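Local coordinates for cell wall binding protein cwp8 (Peptoclostridium difficile, PDB 5J6Q), which probably anchors itself to the clostridial cell wall through three CWB2 domains, as one of the S-layer-associated cell wall proteins, at residues A[195-200]-A[579-584]; A[513-518]-A[569-574]; A[565-570]-A[590-595]. All coordinates share one frame; numbering follows the deposited sequence.

Contact 1: residues A[195-200]-A[579-584]. With SO4 (sulfate ion), chain F.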
ATOM      1  N   LEU A 195      -2.110   2.789   1.947  1.00 43.76           N
ATOM      2  CA  LEU A 195      -1.752   1.591   1.176  1.00 42.12           C
ATOM      3  C   LEU A 195      -2.075   0.170   1.855  1.00 41.68           C
ATOM      4  O   LEU A 195      -2.203  -0.817   1.172  1.00 42.08           O
ATOM      5  CB  LEU A 195      -0.229   1.594   0.965  1.00 41.65           C
ATOM      6  CG  LEU A 195       0.349   2.767   0.131  1.00 48.11           C
ATOM      7  CD1 LEU A 195       1.814   2.352  -0.316  1.00 51.87           C
ATOM      8  CD2 LEU A 195      -0.501   3.023  -1.193  1.00 48.74           C
ATOM      9  N   PHE A 196      -2.204   0.112   3.166  1.00 45.14           N
ATOM     10  CA  PHE A 196      -2.272  -1.148   3.861  1.00 42.62           C
ATOM     11  C   PHE A 196      -2.877  -0.881   5.190  1.00 41.15           C
ATOM     12  O   PHE A 196      -2.433   0.032   5.881  1.00 41.97           O
ATOM     13  CB  PHE A 196      -0.828  -1.688   3.926  1.00 47.01           C
ATOM     14  CG  PHE A 196      -0.588  -2.945   4.752  1.00 51.26           C
ATOM     15  CD1 PHE A 196      -0.987  -4.188   4.285  1.00 44.86           C
ATOM     16  CD2 PHE A 196       0.098  -2.873   5.974  1.00 49.58           C
ATOM     17  CE1 PHE A 196      -0.708  -5.354   5.020  1.00 47.85           C
ATOM     18  CE2 PHE A 196       0.381  -4.019   6.704  1.00 49.17           C
ATOM     19  CZ  PHE A 196      -0.023  -5.261   6.220  1.00 57.02           C
ATOM     20  N   ASP A 197      -3.912  -1.661   5.590  1.00 39.37           N
ATOM     21  CA  ASP A 197      -4.609  -1.363   6.856  1.00 40.36           C
ATOM     22  C   ASP A 197      -4.065  -2.092   8.094  1.00 36.47           C
ATOM     23  O   ASP A 197      -4.671  -1.974   9.133  1.00 36.12           O
ATOM     24  CB  ASP A 197      -6.122  -1.733   6.731  1.00 36.52           C
ATOM     25  CG  ASP A 197      -6.426  -3.278   6.535  1.00 43.24           C
ATOM     26  OD1 ASP A 197      -5.496  -4.141   6.762  1.00 44.05           O
ATOM     27  OD2 ASP A 197      -7.562  -3.616   6.185  1.00 48.43           O
ATOM     28  N   GLY A 198      -2.992  -2.838   7.982  1.00 39.33           N
ATOM     29  CA  GLY A 198      -2.567  -3.699   9.094  1.00 45.92           C
ATOM     30  C   GLY A 198      -2.385  -5.171   8.641  1.00 47.75           C
ATOM     31  O   GLY A 198      -1.462  -5.873   9.049  1.00 43.86           O
ATOM     32  N   ILE A 199      -3.255  -5.648   7.731  1.00 48.70           N
ATOM     33  CA  ILE A 199      -3.145  -7.037   7.269  1.00 44.90           C
ATOM     34  C   ILE A 199      -3.501  -7.174   5.745  1.00 40.62           C
ATOM     35  O   ILE A 199      -2.990  -8.047   5.081  1.00 42.12           O
ATOM     36  CB  ILE A 199      -3.983  -7.890   8.240  1.00 41.45           C
ATOM     37  CG1 ILE A 199      -3.952  -9.377   7.828  1.00 38.67           C
ATOM     38  CG2 ILE A 199      -5.473  -7.318   8.315  1.00 36.07           C
ATOM     39  CD1 ILE A 199      -4.393 -10.309   8.960  1.00 35.18           C
ATOM     40  N   ARG A 200      -4.307  -6.283   5.199  1.00 39.66           N
ATOM     41  CA  ARG A 200      -4.607  -6.316   3.785  1.00 37.53           C
ATOM     42  C   ARG A 200      -4.126  -5.066   3.024  1.00 36.80           C
ATOM     43  O   ARG A 200      -4.147  -3.980   3.548  1.00 32.85           O
ATOM     44  CB  ARG A 200      -6.127  -6.364   3.606  1.00 40.50           C
ATOM     45  CG  ARG A 200      -6.819  -7.545   4.286  1.00 33.64           C
ATOM     46  CD  ARG A 200      -8.374  -7.282   4.326  1.00 35.00           C
ATOM     47  NE  ARG A 200      -8.752  -6.164   5.218  1.00 35.00           N
ATOM     48  CZ  ARG A 200      -9.997  -5.958   5.681  1.00 39.24           C
ATOM     49  NH1 ARG A 200     -10.992  -6.791   5.378  1.00 29.05           N
ATOM     50  NH2 ARG A 200     -10.251  -4.894   6.459  1.00 37.40           N
ATOM     51  N   ILE A 579     -15.622  -6.692   4.745  1.00 38.33           N
ATOM     52  CA  ILE A 579     -15.428  -7.730   5.733  1.00 27.22           C
ATOM     53  C   ILE A 579     -14.609  -7.095   6.795  1.00 27.25           C
ATOM     54  O   ILE A 579     -13.583  -6.496   6.502  1.00 30.90           O
ATOM     55  CB  ILE A 579     -14.770  -9.023   5.099  1.00 33.20           C
ATOM     56  CG1 ILE A 579     -15.829  -9.841   4.190  1.00 31.38           C
ATOM     57  CG2 ILE A 579     -14.304  -9.872   6.267  1.00 32.61           C
ATOM     58  CD1 ILE A 579     -15.174 -10.727   3.115  1.00 35.33           C
ATOM     59  N   ALA A 580     -15.041  -7.203   8.063  1.00 33.24           N
ATOM     60  CA  ALA A 580     -14.326  -6.579   9.211  1.00 30.41           C
ATOM     61  C   ALA A 580     -12.843  -7.089   9.257  1.00 35.05           C
ATOM     62  O   ALA A 580     -12.639  -8.313   9.154  1.00 30.50           O
ATOM     63  CB  ALA A 580     -15.027  -7.027  10.483  1.00 30.17           C
ATOM     64  N   LYS A 581     -11.887  -6.201   9.481  1.00 34.72           N
ATOM     65  CA  LYS A 581     -10.465  -6.540   9.600  1.00 38.03           C
ATOM     66  C   LYS A 581     -10.285  -7.535  10.754  1.00 35.59           C
ATOM     67  O   LYS A 581      -9.411  -8.468  10.740  1.00 31.90           O
ATOM     68  CB  LYS A 581      -9.598  -5.252   9.908  1.00 33.24           C
ATOM     69  CG  LYS A 581      -8.073  -5.600   9.972  1.00 37.27           C
ATOM     70  CD  LYS A 581      -7.173  -4.348   9.858  1.00 46.14           C
ATOM     71  CE  LYS A 581      -7.431  -3.353  10.960  1.00 55.10           C
ATOM     72  NZ  LYS A 581      -6.479  -2.206  10.839  1.00 72.15           N
ATOM     73  N   ASN A 582     -11.068  -7.334  11.774  1.00 36.10           N
ATOM     74  CA  ASN A 582     -10.972  -8.290  12.908  1.00 45.87           C
ATOM     75  C   ASN A 582     -11.256  -9.826  12.532  1.00 45.46           C
ATOM     76  O   ASN A 582     -10.597 -10.716  13.092  1.00 44.19           O
ATOM     77  CB  ASN A 582     -11.911  -7.888  13.979  1.00 47.06           C
ATOM     78  CG  ASN A 582     -11.342  -6.768  14.851  1.00 63.57           C
ATOM     79  OD1 ASN A 582     -12.082  -6.290  15.729  1.00 71.94           O
ATOM     80  ND2 ASN A 582     -10.075  -6.276  14.679  1.00 65.93           N
ATOM     81  N   ALA A 583     -12.199 -10.108  11.613  1.00 41.60           N
ATOM     82  CA  ALA A 583     -12.489 -11.493  11.228  1.00 40.62           C
ATOM     83  C   ALA A 583     -11.320 -12.022  10.466  1.00 38.19           C
ATOM     84  O   ALA A 583     -10.999 -13.174  10.653  1.00 35.21           O
ATOM     85  CB  ALA A 583     -13.736 -11.597  10.330  1.00 41.35           C
ATOM     86  N   ILE A 584     -10.720 -11.200   9.590  1.00 34.59           N
ATOM     87  CA  ILE A 584      -9.509 -11.605   8.875  1.00 34.24           C
ATOM     88  C   ILE A 584      -8.395 -11.840   9.893  1.00 37.60           C
ATOM     89  O   ILE A 584      -7.552 -12.776   9.715  1.00 37.48           O
ATOM     90  CB  ILE A 584      -8.992 -10.504   7.867  1.00 33.73           C
ATOM     91  CG1 ILE A 584     -10.063 -10.157   6.780  1.00 38.06           C
ATOM     92  CG2 ILE A 584      -7.659 -10.927   7.161  1.00 29.48           C
ATOM     93  CD1 ILE A 584     -10.941 -11.291   6.207  1.00 40.31           C
TER
HETATM   94  S   SO4 F 705     -12.749  -2.748   9.473  1.00102.56           S
HETATM   95  O1  SO4 F 705     -11.720  -1.919  10.145  1.00102.81           O
HETATM   96  O2  SO4 F 705     -13.606  -3.420  10.442  1.00 98.94           O
HETATM   97  O3  SO4 F 705     -13.608  -1.907   8.634  1.00105.64           O
HETATM   98  O4  SO4 F 705     -12.056  -3.687   8.634  1.00102.70           O
HETATM   99  O   HOH W   1     -12.666  -3.630   6.270  1.00 59.15           O

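Contact 2: residues A[513-518]-A[569-574]. With SO4 (sulfate ion), chain H.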
ATOM      1  N   ALA A 513      -6.690 -28.513   4.179  1.00 42.43           N
ATOM      2  CA  ALA A 513      -6.659 -27.518   3.111  1.00 34.27           C
ATOM      3  C   ALA A 513      -5.421 -26.571   3.330  1.00 34.31           C
ATOM      4  O   ALA A 513      -5.016 -26.274   4.487  1.00 32.95           O
ATOM      5  CB  ALA A 513      -7.984 -26.685   3.084  1.00 34.34           C
ATOM      6  N   THR A 514      -4.835 -26.144   2.228  1.00 33.62           N
ATOM      7  CA  THR A 514      -3.651 -25.310   2.266  1.00 38.79           C
ATOM      8  C   THR A 514      -4.031 -23.822   1.968  1.00 41.44           C
ATOM      9  O   THR A 514      -3.148 -22.947   1.945  1.00 42.08           O
ATOM     10  CB  THR A 514      -2.644 -25.877   1.287  1.00 41.31           C
ATOM     11  OG1 THR A 514      -3.296 -26.028   0.043  1.00 46.58           O
ATOM     12  CG2 THR A 514      -2.124 -27.291   1.751  1.00 40.87           C
ATOM     13  N   LYS A 515      -5.349 -23.525   1.851  1.00 37.85           N
ATOM     14  CA  LYS A 515      -5.792 -22.148   1.641  1.00 38.52           C
ATOM     15  C   LYS A 515      -7.161 -21.959   2.266  1.00 42.71           C
ATOM     16  O   LYS A 515      -7.945 -22.956   2.448  1.00 41.19           O
ATOM     17  CB  LYS A 515      -5.940 -21.865   0.135  1.00 39.38           C
ATOM     18  CG  LYS A 515      -4.996 -20.828  -0.391  1.00 48.81           C
ATOM     19  CD  LYS A 515      -5.365 -20.562  -1.858  1.00 49.57           C
ATOM     20  CE  LYS A 515      -4.217 -20.287  -2.777  1.00 47.53           C
ATOM     21  NZ  LYS A 515      -4.727 -20.401  -4.156  1.00 46.02           N
ATOM     22  N   ALA A 516      -7.484 -20.698   2.553  1.00 33.24           N
ATOM     23  CA  ALA A 516      -8.834 -20.386   3.065  1.00 37.32           C
ATOM     24  C   ALA A 516      -9.281 -19.155   2.284  1.00 34.21           C
ATOM     25  O   ALA A 516      -8.475 -18.195   2.084  1.00 37.00           O
ATOM     26  CB  ALA A 516      -8.813 -20.072   4.603  1.00 35.38           C
ATOM     27  N   TYR A 517     -10.451 -19.206   1.787  1.00 28.08           N
ATOM     28  CA  TYR A 517     -11.028 -18.033   1.172  1.00 29.94           C
ATOM     29  C   TYR A 517     -12.107 -17.436   2.179  1.00 29.51           C
ATOM     30  O   TYR A 517     -12.671 -18.198   2.977  1.00 29.60           O
ATOM     31  CB  TYR A 517     -11.762 -18.492  -0.070  1.00 28.99           C
ATOM     32  CG  TYR A 517     -10.812 -18.793  -1.221  1.00 44.20           C
ATOM     33  CD1 TYR A 517     -10.104 -19.978  -1.274  1.00 40.14           C
ATOM     34  CD2 TYR A 517     -10.617 -17.882  -2.249  1.00 45.52           C
ATOM     35  CE1 TYR A 517      -9.236 -20.265  -2.315  1.00 45.19           C
ATOM     36  CE2 TYR A 517      -9.735 -18.143  -3.298  1.00 42.59           C
ATOM     37  CZ  TYR A 517      -9.051 -19.346  -3.319  1.00 48.16           C
ATOM     38  OH  TYR A 517      -8.148 -19.599  -4.295  1.00 35.39           O
ATOM     39  N   VAL A 518     -12.447 -16.124   2.121  1.00 28.58           N
ATOM     40  CA  VAL A 518     -13.522 -15.619   3.077  1.00 23.61           C
ATOM     41  C   VAL A 518     -14.428 -14.647   2.298  1.00 26.85           C
ATOM     42  O   VAL A 518     -13.905 -13.888   1.471  1.00 27.32           O
ATOM     43  CB  VAL A 518     -12.818 -14.972   4.324  1.00 30.51           C
ATOM     44  CG1 VAL A 518     -11.796 -13.916   3.961  1.00 32.61           C
ATOM     45  CG2 VAL A 518     -13.830 -14.363   5.281  1.00 21.24           C
ATOM     46  N   ALA A 569      -3.234 -23.938   6.186  1.00 39.14           N
ATOM     47  CA  ALA A 569      -3.493 -22.862   5.227  1.00 42.42           C
ATOM     48  C   ALA A 569      -2.330 -21.872   5.167  1.00 37.81           C
ATOM     49  O   ALA A 569      -1.978 -21.376   6.177  1.00 37.91           O
ATOM     50  CB  ALA A 569      -4.777 -22.117   5.594  1.00 45.10           C
ATOM     51  N   THR A 570      -1.723 -21.619   3.993  1.00 42.52           N
ATOM     52  CA  THR A 570      -0.574 -20.711   3.931  1.00 43.74           C
ATOM     53  C   THR A 570      -0.945 -19.490   3.165  1.00 47.83           C
ATOM     54  O   THR A 570      -0.059 -18.750   2.726  1.00 49.63           O
ATOM     55  CB  THR A 570       0.654 -21.425   3.303  1.00 49.90           C
ATOM     56  OG1 THR A 570       0.301 -21.930   2.004  1.00 53.54           O
ATOM     57  CG2 THR A 570       1.154 -22.581   4.215  1.00 52.13           C
ATOM     58  N   LYS A 571      -2.283 -19.204   3.078  1.00 45.83           N
ATOM     59  CA  LYS A 571      -2.793 -18.061   2.325  1.00 38.75           C
ATOM     60  C   LYS A 571      -4.276 -17.807   2.679  1.00 35.99           C
ATOM     61  O   LYS A 571      -5.106 -18.767   2.717  1.00 36.68           O
ATOM     62  CB  LYS A 571      -2.662 -18.348   0.782  1.00 36.65           C
ATOM     63  CG  LYS A 571      -2.692 -17.074  -0.067  1.00 38.56           C
ATOM     64  CD  LYS A 571      -2.844 -17.348  -1.546  1.00 38.87           C
ATOM     65  CE  LYS A 571      -2.454 -16.080  -2.285  1.00 40.13           C
ATOM     66  NZ  LYS A 571      -2.722 -16.120  -3.753  1.00 37.49           N
ATOM     67  N   LEU A 572      -4.616 -16.603   2.952  1.00 31.78           N
ATOM     68  CA  LEU A 572      -6.039 -16.219   3.200  1.00 30.27           C
ATOM     69  C   LEU A 572      -6.426 -15.283   2.045  1.00 32.01           C
ATOM     70  O   LEU A 572      -5.769 -14.275   1.840  1.00 34.32           O
ATOM     71  CB  LEU A 572      -6.082 -15.575   4.554  1.00 33.82           C
ATOM     72  CG  LEU A 572      -7.420 -15.044   5.030  1.00 33.40           C
ATOM     73  CD1 LEU A 572      -8.600 -16.054   4.820  1.00 37.83           C
ATOM     74  CD2 LEU A 572      -7.177 -14.735   6.479  1.00 42.17           C
ATOM     75  N   VAL A 573      -7.396 -15.660   1.207  1.00 33.79           N
ATOM     76  CA  VAL A 573      -7.802 -14.795   0.087  1.00 34.93           C
ATOM     77  C   VAL A 573      -9.180 -14.190   0.462  1.00 37.99           C
ATOM     78  O   VAL A 573     -10.126 -14.958   0.575  1.00 44.16           O
ATOM     79  CB  VAL A 573      -7.940 -15.605  -1.208  1.00 32.36           C
ATOM     80  CG1 VAL A 573      -8.381 -14.746  -2.374  1.00 26.18           C
ATOM     81  CG2 VAL A 573      -6.621 -16.345  -1.550  1.00 31.78           C
ATOM     82  N   GLN A 574      -9.319 -12.890   0.667  1.00 34.02           N
ATOM     83  CA  GLN A 574     -10.672 -12.272   0.892  1.00 26.29           C
ATOM     84  C   GLN A 574     -11.397 -11.947  -0.451  1.00 26.04           C
ATOM     85  O   GLN A 574     -10.806 -11.268  -1.264  1.00 29.47           O
ATOM     86  CB  GLN A 574     -10.524 -10.894   1.634  1.00 29.09           C
ATOM     87  CG  GLN A 574     -11.842 -10.080   1.631  1.00 26.38           C
ATOM     88  CD  GLN A 574     -11.733  -8.961   2.630  1.00 35.32           C
ATOM     89  OE1 GLN A 574     -11.060  -9.098   3.647  1.00 33.43           O
ATOM     90  NE2 GLN A 574     -12.242  -7.781   2.276  1.00 27.75           N
TER
HETATM   91  S   SO4 H 707      -6.219 -16.930  -5.001  1.00 75.60           S
HETATM   92  O1  SO4 H 707      -7.542 -16.806  -4.374  1.00 77.70           O
HETATM   93  O2  SO4 H 707      -5.638 -15.464  -5.212  1.00 69.86           O
HETATM   94  O3  SO4 H 707      -5.179 -17.727  -4.275  1.00 71.55           O
HETATM   95  O4  SO4 H 707      -6.713 -17.623  -6.170  1.00 75.77           O

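Contact 3: residues A[565-570]-A[590-595]. With SO4 (sulfate ion), chain G.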
ATOM      1  N   ARG A 565      -9.154 -27.456  11.500  1.00 34.65           N
ATOM      2  CA  ARG A 565      -8.974 -27.921  10.134  1.00 35.14           C
ATOM      3  C   ARG A 565      -8.037 -27.172   9.284  1.00 37.05           C
ATOM      4  O   ARG A 565      -7.637 -27.752   8.262  1.00 37.01           O
ATOM      5  CB  ARG A 565     -10.367 -27.909   9.354  1.00 34.81           C
ATOM      6  CG  ARG A 565     -11.479 -28.737  10.056  1.00 37.25           C
ATOM      7  CD  ARG A 565     -11.341 -30.232   9.826  1.00 46.79           C
ATOM      8  NE  ARG A 565     -10.519 -30.750  10.874  1.00 67.97           N
ATOM      9  CZ  ARG A 565     -10.871 -31.685  11.747  1.00 63.74           C
ATOM     10  NH1 ARG A 565     -10.010 -32.084  12.667  1.00 64.59           N
ATOM     11  NH2 ARG A 565     -12.088 -32.230  11.699  1.00 47.63           N
ATOM     12  N   LEU A 566      -7.661 -25.933   9.623  1.00 34.76           N
ATOM     13  CA  LEU A 566      -6.945 -25.204   8.528  1.00 39.29           C
ATOM     14  C   LEU A 566      -5.609 -24.741   8.887  1.00 40.80           C
ATOM     15  O   LEU A 566      -5.081 -23.766   8.371  1.00 42.69           O
ATOM     16  CB  LEU A 566      -7.867 -23.976   8.141  1.00 37.29           C
ATOM     17  CG  LEU A 566      -9.252 -24.415   7.727  1.00 35.03           C
ATOM     18  CD1 LEU A 566     -10.140 -23.118   7.350  1.00 31.54           C
ATOM     19  CD2 LEU A 566      -9.286 -25.320   6.508  1.00 25.84           C
ATOM     20  N   LYS A 567      -5.004 -25.503   9.758  1.00 45.97           N
ATOM     21  CA  LYS A 567      -3.672 -25.288  10.262  1.00 42.71           C
ATOM     22  C   LYS A 567      -2.652 -25.327   9.197  1.00 41.40           C
ATOM     23  O   LYS A 567      -1.577 -24.769   9.382  1.00 43.46           O
ATOM     24  CB  LYS A 567      -3.400 -26.347  11.336  1.00 44.80           C
ATOM     25  CG  LYS A 567      -3.021 -25.780  12.613  1.00 51.31           C
ATOM     26  CD  LYS A 567      -4.143 -24.972  13.170  1.00 49.11           C
ATOM     27  CE  LYS A 567      -3.526 -23.999  14.105  1.00 59.62           C
ATOM     28  NZ  LYS A 567      -4.198 -24.039  15.396  1.00 57.24           N
ATOM     29  N   ASN A 568      -2.952 -25.965   8.085  1.00 41.59           N
ATOM     30  CA  ASN A 568      -2.029 -26.062   6.929  1.00 43.78           C
ATOM     31  C   ASN A 568      -2.230 -24.867   5.941  1.00 45.80           C
ATOM     32  O   ASN A 568      -1.452 -24.775   5.008  1.00 41.23           O
ATOM     33  CB  ASN A 568      -2.274 -27.396   6.177  1.00 42.52           C
ATOM     34  CG  ASN A 568      -2.012 -28.605   7.135  1.00 49.45           C
ATOM     35  OD1 ASN A 568      -0.911 -28.750   7.680  1.00 52.48           O
ATOM     36  ND2 ASN A 568      -2.987 -29.397   7.538  1.00 43.40           N
ATOM     37  N   ALA A 569      -3.234 -23.938   6.186  1.00 39.14           N
ATOM     38  CA  ALA A 569      -3.493 -22.862   5.227  1.00 42.42           C
ATOM     39  C   ALA A 569      -2.330 -21.872   5.167  1.00 37.81           C
ATOM     40  O   ALA A 569      -1.978 -21.376   6.177  1.00 37.91           O
ATOM     41  CB  ALA A 569      -4.777 -22.117   5.594  1.00 45.10           C
ATOM     42  N   THR A 570      -1.723 -21.619   3.993  1.00 42.52           N
ATOM     43  CA  THR A 570      -0.574 -20.711   3.931  1.00 43.74           C
ATOM     44  C   THR A 570      -0.945 -19.490   3.165  1.00 47.83           C
ATOM     45  O   THR A 570      -0.059 -18.750   2.726  1.00 49.63           O
ATOM     46  CB  THR A 570       0.654 -21.425   3.303  1.00 49.90           C
ATOM     47  OG1 THR A 570       0.301 -21.930   2.004  1.00 53.54           O
ATOM     48  CG2 THR A 570       1.154 -22.581   4.215  1.00 52.13           C
ATOM     49  N   LYS A 590      -6.032 -18.161  14.160  1.00 50.42           N
ATOM     50  CA  LYS A 590      -6.375 -19.585  14.233  1.00 45.97           C
ATOM     51  C   LYS A 590      -5.598 -20.496  13.332  1.00 47.75           C
ATOM     52  O   LYS A 590      -5.239 -21.620  13.758  1.00 48.88           O
ATOM     53  CB  LYS A 590      -7.850 -19.749  13.942  1.00 45.87           C
ATOM     54  CG  LYS A 590      -8.673 -18.965  14.969  1.00 33.03           C
ATOM     55  CD  LYS A 590      -8.792 -19.746  16.296  1.00 39.19           C
ATOM     56  CE  LYS A 590      -8.166 -18.937  17.405  1.00 52.09           C
ATOM     57  NZ  LYS A 590      -8.859 -19.140  18.702  1.00 59.02           N
ATOM     58  N   ILE A 591      -5.349 -20.099  12.100  1.00 44.50           N
ATOM     59  CA  ILE A 591      -4.567 -20.981  11.203  1.00 44.64           C
ATOM     60  C   ILE A 591      -3.077 -20.753  11.304  1.00 47.20           C
ATOM     61  O   ILE A 591      -2.337 -21.353  10.500  1.00 49.79           O
ATOM     62  CB  ILE A 591      -5.006 -20.816   9.722  1.00 47.41           C
ATOM     63  CG1 ILE A 591      -4.505 -19.448   9.126  1.00 48.41           C
ATOM     64  CG2 ILE A 591      -6.533 -20.892   9.656  1.00 50.14           C
ATOM     65  CD1 ILE A 591      -5.118 -19.121   7.749  1.00 45.20           C
ATOM     66  N   ASN A 592      -2.612 -19.898  12.267  1.00 49.78           N
ATOM     67  CA  ASN A 592      -1.164 -19.629  12.410  1.00 58.55           C
ATOM     68  C   ASN A 592      -0.532 -19.122  11.135  1.00 59.22           C
ATOM     69  O   ASN A 592       0.563 -19.534  10.752  1.00 58.97           O
ATOM     70  CB  ASN A 592      -0.391 -20.939  12.803  1.00 66.67           C
ATOM     71  CG  ASN A 592      -0.595 -21.397  14.220  1.00 67.37           C
ATOM     72  OD1 ASN A 592      -0.620 -22.618  14.485  1.00 74.52           O
ATOM     73  ND2 ASN A 592      -0.656 -20.530  15.206  1.00 68.21           N
ATOM     74  N   LEU A 593      -1.196 -18.221  10.466  1.00 56.13           N
ATOM     75  CA  LEU A 593      -0.686 -17.748   9.198  1.00 47.69           C
ATOM     76  C   LEU A 593       0.613 -16.921   9.286  1.00 43.17           C
ATOM     77  O   LEU A 593       1.401 -17.010   8.363  1.00 41.23           O
ATOM     78  CB  LEU A 593      -1.833 -16.957   8.460  1.00 48.04           C
ATOM     79  CG  LEU A 593      -1.513 -16.402   7.115  1.00 45.32           C
ATOM     80  CD1 LEU A 593      -1.348 -17.526   6.102  1.00 48.24           C
ATOM     81  CD2 LEU A 593      -2.591 -15.419   6.729  1.00 47.23           C
ATOM     82  N   PHE A 594       0.886 -16.206  10.337  1.00 45.54           N
ATOM     83  CA  PHE A 594       2.069 -15.357  10.246  1.00 59.87           C
ATOM     84  C   PHE A 594       3.445 -15.818  10.805  1.00 70.04           C
ATOM     85  O   PHE A 594       3.536 -16.618  11.749  1.00 67.96           O
ATOM     86  CB  PHE A 594       1.738 -14.020  10.888  1.00 61.62           C
ATOM     87  CG  PHE A 594       0.843 -13.265   9.965  1.00 59.53           C
ATOM     88  CD1 PHE A 594      -0.430 -12.895  10.361  1.00 60.73           C
ATOM     89  CD2 PHE A 594       1.269 -12.913   8.694  1.00 56.94           C
ATOM     90  CE1 PHE A 594      -1.255 -12.187   9.514  1.00 51.27           C
ATOM     91  CE2 PHE A 594       0.442 -12.203   7.852  1.00 53.74           C
ATOM     92  CZ  PHE A 594      -0.813 -11.844   8.260  1.00 47.68           C
ATOM     93  N   THR A 595       4.510 -15.222  10.177  1.00 79.23           N
ATOM     94  CA  THR A 595       5.937 -15.417  10.478  1.00 90.90           C
ATOM     95  C   THR A 595       6.405 -16.885  10.379  1.00 92.68           C
ATOM     96  O   THR A 595       5.933 -17.782  11.077  1.00 91.60           O
ATOM     97  CB  THR A 595       6.272 -14.816  11.866  1.00 96.09           C
ATOM     98  OG1 THR A 595       5.358 -15.311  12.835  1.00100.06           O
ATOM     99  CG2 THR A 595       6.177 -13.297  11.869  1.00 99.62           C
TER
HETATM  100  S   SO4 G 706     -10.519 -33.688  15.429  1.00 83.48           S
HETATM  101  O1  SO4 G 706     -10.242 -34.909  16.344  1.00 87.66           O
HETATM  102  O2  SO4 G 706     -11.470 -32.825  16.000  1.00 80.84           O
HETATM  103  O3  SO4 G 706     -11.059 -34.203  14.170  1.00 82.51           O
HETATM  104  O4  SO4 G 706      -9.226 -33.024  15.209  1.00 82.36           O
HETATM  105  O   HOH W   2      -1.310 -24.357  16.936  1.00 72.17           O
HETATM  106  O   HOH W   3      -0.224 -21.904   8.155  1.00 58.44           O

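Contact 1: residues A[195-200]-A[579-584]
R200 NH1 is claimed by two acceptors: it gives a nearly straight bond to I579 O (2.8 Å, 173°) in the guanidinium plane, and another to Q574 OE1 on strand 572-575. The rest of the guanidinium grips D197 side-on: R200 NE reaches the syn lone pair of D197 OD2 at 3.0 Å, and NH2 meets the same oxygen nearly along its C-O axis. D197 OD1 accepts from I199 N, an Asx turn, and from R200 N, which extends it to an Asx motif. K581 CA lies over one face of the guanidinium, and K581 CB is 3.5 Å from R200 NH2. K581 CG packs on I199 CG2 at 3.5 Å; the chain bends at chi3 (60°), swinging CE round, and NZ bonds to D197 O at a length too short to trust. On the apolar side, I199 CD1 meets I584 CG2 at 3.8 Å. A sulfate, probably from the crystallisation liquor, takes K581 N through O4 (2.7 Å) at the start of helix 581-590. The loop of domain 3 docks on the last CWB2 domain through an arginine whose charge is probably balanced by D197, while the helix start and nearby cations would favour an anion.

Contact 2: residues A[513-518]-A[569-574]
Strands 516-519 and 572-575 are the inner pair of a four-stranded parallel sheet to which the last CWB2 domain gives three strands and residues 286-289 an edge strand; A516, Y517 and V518 pair with L572, V573 and Q574. A516 sits between two bonds: its N donates to K571 O at 3.1 Å and its O accepts from V573 N at 2.9 Å. V518 N then takes V573 O at 3.0 Å. Ahead of the strands, T570 N reaches T514 O at 2.8 Å from above the carbonyl plane. On one side of the sheet V518 CG1 touches L572 CD1 at 3.9 Å, against I584 and I587 of helix 581-590. On the other, Y517 and V573 lie side by side, with V573 CG2 over one ring face toward the rim and Y517 CD2 3.7 Å from V573 CB. K515 and K571 also run side by side, pointing the same way, and both amines hold sulfate O3, K515 NZ at 2.7 Å and K571 NZ at 3.0 Å. K571 NZ has E283 and E287 as salt-bridge partners, while Y517 OH and K515 NZ bond to S543. The sulfate and those two acids probably offset the repulsion of two like charges.

Contact 3: residues A[565-570]-A[590-595]
I591 lays its side chain over the turn that includes L566 and A569, starting at CB, which rests 3.2 Å from L566 O. From there the chain forks. CG2 turns to the leucine, 3.7 Å from L566 CB. The other branch leaves with CG1 lodged between the backbone N and the carbonyl carbon (chi1 73°), and chi2 of -170° carries CD1 straight on until it meets A569 CB at 3.7 Å. V562 of helix 556-565 adds a further apolar neighbour to I591. The surface it presses on is a type I beta turn from L566 to A569, closed by A569 N bonding to L566 O, so the oxygen that touches I591 CB also serves the turn. I591 itself comes just as helix 581-590 stops: N592, with its positive phi, is the C-prime residue of a Schellman motif that ends this helix. L566 is in turn the first residue past helix 556-565, and the exits of both helices of the CWB2 domain meet here. L593 follows, its CD1 set against the T570 backbone, 3.6 Å from T570 C. At the outer edge K567 crosses N592 obliquely, and K567 CE lies 3.2 Å from N592 OD1 and 3.0 Å from K590 O. A water gives a proton to N592 OD1 and takes a weak bond from K567 NZ, which also donates weakly to E563 O. A second water lies within bonding distance of both A569 O and I591 O.

Helix 581-590 strings the three contacts together: contact 1 takes its start, contact 3 its end, and the sheet face of contact 2 that bears V518 and L572 packs against it. Contacts 2 and 3 are the closest pair, with centres about 8 Å apart and A569 and T570 in common; L593 CD1 also reaches K571 N at 3.6 Å. Contacts 1 and 2 lie about 15 Å apart between centres, yet R200 NH1 is probably hydrogen-bonded to Q574 OE1 and I584 CD1 packs on V518 CG1 at 3.6 Å. From contact 1 to contact 3, about 16 Å between centres, the bridge is I199 CD1 on F594 CE1 at 3.7 Å. Domain 3 therefore touches the chain's last residues as well as the helix start.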